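Local coordinates for ubiquitin-like-specific protease 2 (Saccharomyces cerevisiae, PDB 5LNB), which removes the ubiquitin-like modifier SUMO from proteins as a cysteine protease, the chain here being the piece that holds its catalytic domain, at residues 54-57 with 58-62; 241-244 with 245-249. All coordinates share one frame; numbering follows the deposited sequence.

Interaction 1 of 2, residues 54-57 with 58-62; sequences LDFF and TKFYI
L54 and T58, D55 and K59, F56 and F60, and F57 and Y61 are joined by four successive i to i+4 backbone hydrogen bonds, so 54-57 and 58-62 form one unbroken run of alpha helix. The shortest of them is F60 N to F56 O at 2.7 Å; that of T58 N to L54 O is nearly straight, at 172°.

On the aromatic side two i, i+4 pairs run alongside each other. The F57 and Y61 rings point the same way with planes 15° apart, but they are slid so far that they barely overlap, their centroids lying 5.6 Å apart; the touch is made by F57 CD1 on Y61 CE2, at 3.5 Å. F56 and F60 lie likewise side by side, both with CG anti to the backbone N (chi1 173° for F56), which sends the two rings in the same direction; F56 CZ comes within 4.0 Å of F60 CD1. F56 CD2 also sits over the centre of one face of the F57 ring, linking the two pairs. L272 of helix 264-285 packs against both F56 and F57, while I220 of helix 215-228 meets F57 and Y61.

Round the helix, L54 CD2 rests on the methyl CG2 of T58 at 3.8 Å. A water accepts a hydrogen bond from T58 OG1 (2.9 Å) and donates one to D55 OD1 (2.8 Å), a carboxylate oxygen that also accepts a hydrogen bond from S81 N. The whole is a helix with i, i+4 aromatic pairing, packed among the helices and sheet of a Ulp1-family (C48) protease domain.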
ATOM      1  N   LEU A  54      -7.854  -3.671  -2.754  1.00 17.46           N
ATOM      2  CA  LEU A  54      -6.520  -3.363  -2.257  1.00 25.97           C
ATOM      3  C   LEU A  54      -6.400  -1.896  -1.860  1.00 23.00           C
ATOM      4  O   LEU A  54      -5.870  -1.585  -0.787  1.00 20.89           O
ATOM      5  CB  LEU A  54      -5.471  -3.737  -3.298  1.00 26.11           C
ATOM      6  CG  LEU A  54      -4.071  -3.652  -2.695  1.00 21.64           C
ATOM      7  CD1 LEU A  54      -3.295  -4.858  -3.110  1.00 22.57           C
ATOM      8  CD2 LEU A  54      -3.382  -2.349  -3.132  1.00 21.79           C
ATOM      9  N   ASP A  55      -6.884  -0.975  -2.704  1.00 16.96           N
ATOM     10  CA  ASP A  55      -6.766   0.442  -2.344  1.00 17.08           C
ATOM     11  C   ASP A  55      -7.619   0.773  -1.123  1.00 22.80           C
ATOM     12  O   ASP A  55      -7.217   1.588  -0.288  1.00 24.84           O
ATOM     13  CB  ASP A  55      -7.115   1.351  -3.534  1.00 18.15           C
ATOM     14  CG  ASP A  55      -6.061   1.295  -4.649  1.00 27.04           C
ATOM     15  OD1 ASP A  55      -4.872   1.175  -4.334  1.00 24.32           O
ATOM     16  OD2 ASP A  55      -6.414   1.350  -5.843  1.00 29.67           O
ATOM     17  N   PHE A  56      -8.785   0.135  -0.977  1.00 21.56           N
ATOM     18  CA  PHE A  56      -9.575   0.369   0.223  1.00 18.11           C
ATOM     19  C   PHE A  56      -8.812  -0.041   1.476  1.00 21.48           C
ATOM     20  O   PHE A  56      -8.747   0.712   2.454  1.00 22.59           O
ATOM     21  CB  PHE A  56     -10.903  -0.376   0.169  1.00 21.54           C
ATOM     22  CG  PHE A  56     -11.659  -0.299   1.462  1.00 24.40           C
ATOM     23  CD1 PHE A  56     -12.325   0.859   1.815  1.00 23.73           C
ATOM     24  CD2 PHE A  56     -11.667  -1.363   2.346  1.00 23.32           C
ATOM     25  CE1 PHE A  56     -13.018   0.942   3.010  1.00 24.81           C
ATOM     26  CE2 PHE A  56     -12.352  -1.277   3.545  1.00 20.89           C
ATOM     27  CZ  PHE A  56     -13.026  -0.121   3.873  1.00 21.98           C
ATOM     28  N   PHE A  57      -8.228  -1.239   1.471  1.00 21.19           N
ATOM     29  CA  PHE A  57      -7.630  -1.751   2.697  1.00 19.52           C
ATOM     30  C   PHE A  57      -6.288  -1.108   3.025  1.00 23.14           C
ATOM     31  O   PHE A  57      -5.969  -0.939   4.207  1.00 22.39           O
ATOM     32  CB  PHE A  57      -7.486  -3.261   2.611  1.00 16.89           C
ATOM     33  CG  PHE A  57      -8.677  -3.994   3.123  1.00 22.48           C
ATOM     34  CD1 PHE A  57      -9.071  -3.847   4.448  1.00 22.48           C
ATOM     35  CD2 PHE A  57      -9.406  -4.834   2.296  1.00 18.40           C
ATOM     36  CE1 PHE A  57     -10.183  -4.530   4.946  1.00 20.11           C
ATOM     37  CE2 PHE A  57     -10.511  -5.530   2.793  1.00 22.66           C
ATOM     38  CZ  PHE A  57     -10.894  -5.377   4.117  1.00 20.51           C
ATOM     39  N   THR A  58      -5.479  -0.745   2.029  1.00 15.70           N
ATOM     40  CA  THR A  58      -4.273   0.004   2.363  1.00 22.57           C
ATOM     41  C   THR A  58      -4.647   1.317   3.037  1.00 23.36           C
ATOM     42  O   THR A  58      -4.076   1.683   4.070  1.00 22.43           O
ATOM     43  CB  THR A  58      -3.420   0.258   1.114  1.00 21.33           C
ATOM     44  OG1 THR A  58      -4.151   1.064   0.181  1.00 22.16           O
ATOM     45  CG2 THR A  58      -3.028  -1.060   0.450  1.00 19.10           C
ATOM     46  N   LYS A  59      -5.640   2.013   2.485  1.00 20.56           N
ATOM     47  CA  LYS A  59      -6.188   3.193   3.139  1.00 17.65           C
ATOM     48  C   LYS A  59      -6.728   2.850   4.522  1.00 20.71           C
ATOM     49  O   LYS A  59      -6.445   3.545   5.504  1.00 22.68           O
ATOM     50  CB  LYS A  59      -7.284   3.792   2.264  1.00 25.45           C
ATOM     51  CG  LYS A  59      -7.937   5.029   2.828  1.00 33.58           C
ATOM     52  CD  LYS A  59      -7.023   6.221   2.703  1.00 37.69           C
ATOM     53  CE  LYS A  59      -7.795   7.538   2.900  1.00 41.25           C
ATOM     54  NZ  LYS A  59      -6.885   8.663   3.258  1.00 39.70           N
ATOM     55  N   PHE A  60      -7.502   1.768   4.615  1.00 22.98           N
ATOM     56  CA  PHE A  60      -8.130   1.402   5.879  1.00 22.49           C
ATOM     57  C   PHE A  60      -7.090   1.206   6.985  1.00 22.32           C
ATOM     58  O   PHE A  60      -7.214   1.773   8.080  1.00 21.66           O
ATOM     59  CB  PHE A  60      -8.977   0.144   5.676  1.00 20.04           C
ATOM     60  CG  PHE A  60      -9.739  -0.273   6.897  1.00 23.79           C
ATOM     61  CD1 PHE A  60     -10.950   0.327   7.214  1.00 22.39           C
ATOM     62  CD2 PHE A  60      -9.241  -1.258   7.734  1.00 21.07           C
ATOM     63  CE1 PHE A  60     -11.655  -0.054   8.338  1.00 26.76           C
ATOM     64  CE2 PHE A  60      -9.944  -1.642   8.863  1.00 24.66           C
ATOM     65  CZ  PHE A  60     -11.156  -1.041   9.165  1.00 24.38           C
ATOM     66  N   TYR A  61      -6.043   0.417   6.719  1.00 21.58           N
ATOM     67  CA  TYR A  61      -5.088   0.101   7.776  1.00 25.11           C
ATOM     68  C   TYR A  61      -4.111   1.235   8.065  1.00 29.77           C
ATOM     69  O   TYR A  61      -3.564   1.294   9.173  1.00 35.58           O
ATOM     70  CB  TYR A  61      -4.333  -1.183   7.437  1.00 17.70           C
ATOM     71  CG  TYR A  61      -5.227  -2.390   7.572  1.00 23.83           C
ATOM     72  CD1 TYR A  61      -5.861  -2.666   8.781  1.00 19.84           C
ATOM     73  CD2 TYR A  61      -5.478  -3.227   6.488  1.00 17.79           C
ATOM     74  CE1 TYR A  61      -6.710  -3.752   8.908  1.00 20.77           C
ATOM     75  CE2 TYR A  61      -6.324  -4.320   6.610  1.00 18.65           C
ATOM     76  CZ  TYR A  61      -6.932  -4.575   7.816  1.00 20.12           C
ATOM     77  OH  TYR A  61      -7.757  -5.660   7.940  1.00 25.85           O
ATOM     78  N   ILE A  62      -3.896   2.149   7.121  1.00 22.97           N
ATOM     79  CA  ILE A  62      -3.065   3.305   7.438  1.00 20.88           C
ATOM     80  C   ILE A  62      -3.841   4.310   8.277  1.00 23.18           C
ATOM     81  O   ILE A  62      -3.295   4.915   9.206  1.00 24.30           O
ATOM     82  CB  ILE A  62      -2.514   3.925   6.147  1.00 18.53           C
ATOM     83  CG1 ILE A  62      -1.469   2.981   5.539  1.00 20.41           C
ATOM     84  CG2 ILE A  62      -1.915   5.286   6.428  1.00 21.46           C
ATOM     85  CD1 ILE A  62      -0.907   3.458   4.224  1.00 18.40           C
TER
HETATM   86  O   HOH W   1      -3.482   2.416  -2.251  1.00 25.79           O

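Interaction 2 of 2, residues 241-244 with 245-249; sequences KIKS and KHFTA
The N-cap of helix 245-255 is S244, whose hydroxyl stands in for a preceding turn's carbonyl acceptor: F247 N donates to S244 OG at 3.1 Å, in a nearly straight bond. OG can reach that amide because it stands between the backbone N and the carbonyl carbon of its own residue (chi1 66°). S244 O then accepts twice from T248. The amide N approaches nearly head-on at 2.9 Å and opens the regular i to i+4 bonding of the helix, whereas the hydroxyl OG1, also 2.9 Å away, donates from above the carbonyl plane. Two waters carry T248 OG1 back to the loop; one accepts from K243 N and donates to OG1, the other donates to both OG1 and K243 O. A valine in place of T248 would probably leave these two waters without their shared mate and S244 O with one donor fewer. The K243 chain crosses the F247 ring obliquely, CB lying 3.4 Å from F247 CD1. Bends at chi2 and chi3 fold the lysine back over the ring, where CE makes a CH-pi contact 4.2 Å from the centroid, while the ammonium NZ, at 5.5 Å, adds at most a weak cation-pi attraction.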
ATOM      1  N   LYS A 241      20.170  -9.268   7.011  1.00 27.35           N
ATOM      2  CA  LYS A 241      21.349  -9.954   6.500  1.00 31.92           C
ATOM      3  C   LYS A 241      22.396 -10.228   7.572  1.00 34.95           C
ATOM      4  O   LYS A 241      23.481 -10.715   7.245  1.00 33.17           O
ATOM      5  CB  LYS A 241      21.979  -9.158   5.359  1.00 32.23           C
ATOM      6  CG  LYS A 241      21.155  -9.125   4.096  1.00 36.25           C
ATOM      7  CD  LYS A 241      21.890  -8.341   3.032  1.00 45.56           C
ATOM      8  CE  LYS A 241      20.942  -7.796   1.984  1.00 50.18           C
ATOM      9  NZ  LYS A 241      21.630  -6.803   1.095  1.00 60.24           N
ATOM     10  N   ILE A 242      22.106  -9.928   8.842  1.00 37.58           N
ATOM     11  CA  ILE A 242      23.080 -10.190   9.900  1.00 29.98           C
ATOM     12  C   ILE A 242      23.170 -11.683  10.188  1.00 32.12           C
ATOM     13  O   ILE A 242      24.262 -12.231  10.371  1.00 35.78           O
ATOM     14  CB  ILE A 242      22.722  -9.405  11.175  1.00 28.37           C
ATOM     15  CG1 ILE A 242      22.775  -7.897  10.921  1.00 36.27           C
ATOM     16  CG2 ILE A 242      23.647  -9.815  12.317  1.00 28.36           C
ATOM     17  CD1 ILE A 242      24.113  -7.423  10.430  1.00 37.23           C
ATOM     18  N   LYS A 243      22.034 -12.363  10.257  1.00 32.33           N
ATOM     19  CA  LYS A 243      22.021 -13.771  10.603  1.00 29.65           C
ATOM     20  C   LYS A 243      21.886 -14.616   9.338  1.00 30.48           C
ATOM     21  O   LYS A 243      21.773 -14.100   8.222  1.00 33.65           O
ATOM     22  CB  LYS A 243      20.895 -14.064  11.598  1.00 30.76           C
ATOM     23  CG  LYS A 243      20.851 -13.123  12.786  1.00 30.03           C
ATOM     24  CD  LYS A 243      22.144 -13.169  13.600  1.00 33.52           C
ATOM     25  CE  LYS A 243      22.041 -14.142  14.759  1.00 33.26           C
ATOM     26  NZ  LYS A 243      23.242 -14.102  15.631  1.00 28.62           N
ATOM     27  N   SER A 244      21.898 -15.934   9.522  1.00 28.56           N
ATOM     28  CA  SER A 244      21.766 -16.860   8.411  1.00 29.54           C
ATOM     29  C   SER A 244      20.399 -16.719   7.744  1.00 35.89           C
ATOM     30  O   SER A 244      19.433 -16.220   8.331  1.00 37.68           O
ATOM     31  CB  SER A 244      21.967 -18.294   8.893  1.00 34.49           C
ATOM     32  OG  SER A 244      20.934 -18.694   9.784  1.00 37.08           O
ATOM     33  N   LYS A 245      20.326 -17.175   6.492  1.00 39.53           N
ATOM     34  CA  LYS A 245      19.054 -17.176   5.775  1.00 39.15           C
ATOM     35  C   LYS A 245      17.974 -17.913   6.560  1.00 35.48           C
ATOM     36  O   LYS A 245      16.804 -17.511   6.553  1.00 35.30           O
ATOM     37  CB  LYS A 245      19.241 -17.801   4.389  1.00 46.46           C
ATOM     38  CG  LYS A 245      17.940 -18.066   3.642  1.00 59.84           C
ATOM     39  CD  LYS A 245      18.192 -18.486   2.195  1.00 69.55           C
ATOM     40  CE  LYS A 245      16.966 -19.168   1.587  1.00 74.33           C
ATOM     41  NZ  LYS A 245      15.701 -18.403   1.821  1.00 71.99           N
ATOM     42  N   HIS A 246      18.353 -18.985   7.261  1.00 39.88           N
ATOM     43  CA  HIS A 246      17.374 -19.785   7.991  1.00 37.03           C
ATOM     44  C   HIS A 246      16.907 -19.077   9.262  1.00 31.91           C
ATOM     45  O   HIS A 246      15.709 -19.045   9.556  1.00 33.04           O
ATOM     46  CB  HIS A 246      17.961 -21.158   8.312  1.00 42.69           C
ATOM     47  CG  HIS A 246      17.086 -22.002   9.181  1.00 47.99           C
ATOM     48  ND1 HIS A 246      17.415 -22.323  10.481  1.00 51.35           N
ATOM     49  CD2 HIS A 246      15.894 -22.598   8.937  1.00 52.14           C
ATOM     50  CE1 HIS A 246      16.463 -23.080  11.000  1.00 53.46           C
ATOM     51  NE2 HIS A 246      15.527 -23.261  10.083  1.00 51.78           N
ATOM     52  N   PHE A 247      17.838 -18.510  10.037  1.00 32.83           N
ATOM     53  CA  PHE A 247      17.436 -17.705  11.188  1.00 30.99           C
ATOM     54  C   PHE A 247      16.520 -16.563  10.755  1.00 31.87           C
ATOM     55  O   PHE A 247      15.470 -16.320  11.365  1.00 24.05           O
ATOM     56  CB  PHE A 247      18.672 -17.166  11.909  1.00 30.71           C
ATOM     57  CG  PHE A 247      18.363 -16.328  13.114  1.00 25.65           C
ATOM     58  CD1 PHE A 247      17.922 -15.023  12.975  1.00 24.70           C
ATOM     59  CD2 PHE A 247      18.541 -16.836  14.385  1.00 26.63           C
ATOM     60  CE1 PHE A 247      17.648 -14.239  14.093  1.00 24.77           C
ATOM     61  CE2 PHE A 247      18.268 -16.066  15.505  1.00 26.77           C
ATOM     62  CZ  PHE A 247      17.822 -14.765  15.361  1.00 25.87           C
ATOM     63  N   THR A 248      16.895 -15.861   9.687  1.00 24.71           N
ATOM     64  CA  THR A 248      16.108 -14.712   9.253  1.00 27.80           C
ATOM     65  C   THR A 248      14.714 -15.130   8.802  1.00 29.39           C
ATOM     66  O   THR A 248      13.726 -14.443   9.092  1.00 25.10           O
ATOM     67  CB  THR A 248      16.838 -13.979   8.135  1.00 25.52           C
ATOM     68  OG1 THR A 248      18.142 -13.600   8.600  1.00 26.82           O
ATOM     69  CG2 THR A 248      16.055 -12.738   7.720  1.00 24.30           C
ATOM     70  N   ALA A 249      14.611 -16.254   8.088  1.00 30.29           N
ATOM     71  CA  ALA A 249      13.307 -16.699   7.613  1.00 29.88           C
ATOM     72  C   ALA A 249      12.358 -16.938   8.781  1.00 25.81           C
ATOM     73  O   ALA A 249      11.218 -16.466   8.764  1.00 27.20           O
ATOM     74  CB  ALA A 249      13.462 -17.955   6.748  1.00 24.76           C
TER
HETATM   75  O   HOH W   2      19.302 -11.330   9.948  1.00 26.41           O
HETATM   76  O   HOH W   3      19.942 -13.495   6.104  1.00 31.16           O

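In the fold
Both contacts are local ones within the Ulp1-type catalytic domain, but they occupy very different surroundings. Interaction 1 is mid-helix and partly buried, its centre about 7 Å from the centre of the chain; interaction 2 is a helix start on the surface, about 26 Å from that centre. Their own centres lie about 30 Å apart and their nearest atoms about 21 Å, so they do not touch. In sequence they come one after the other. Helix 215-228, which covers part of the aromatic side of 54-62, is followed by helix 230-238 and then by the loop that holds 241-244 and leads into helix 245-255.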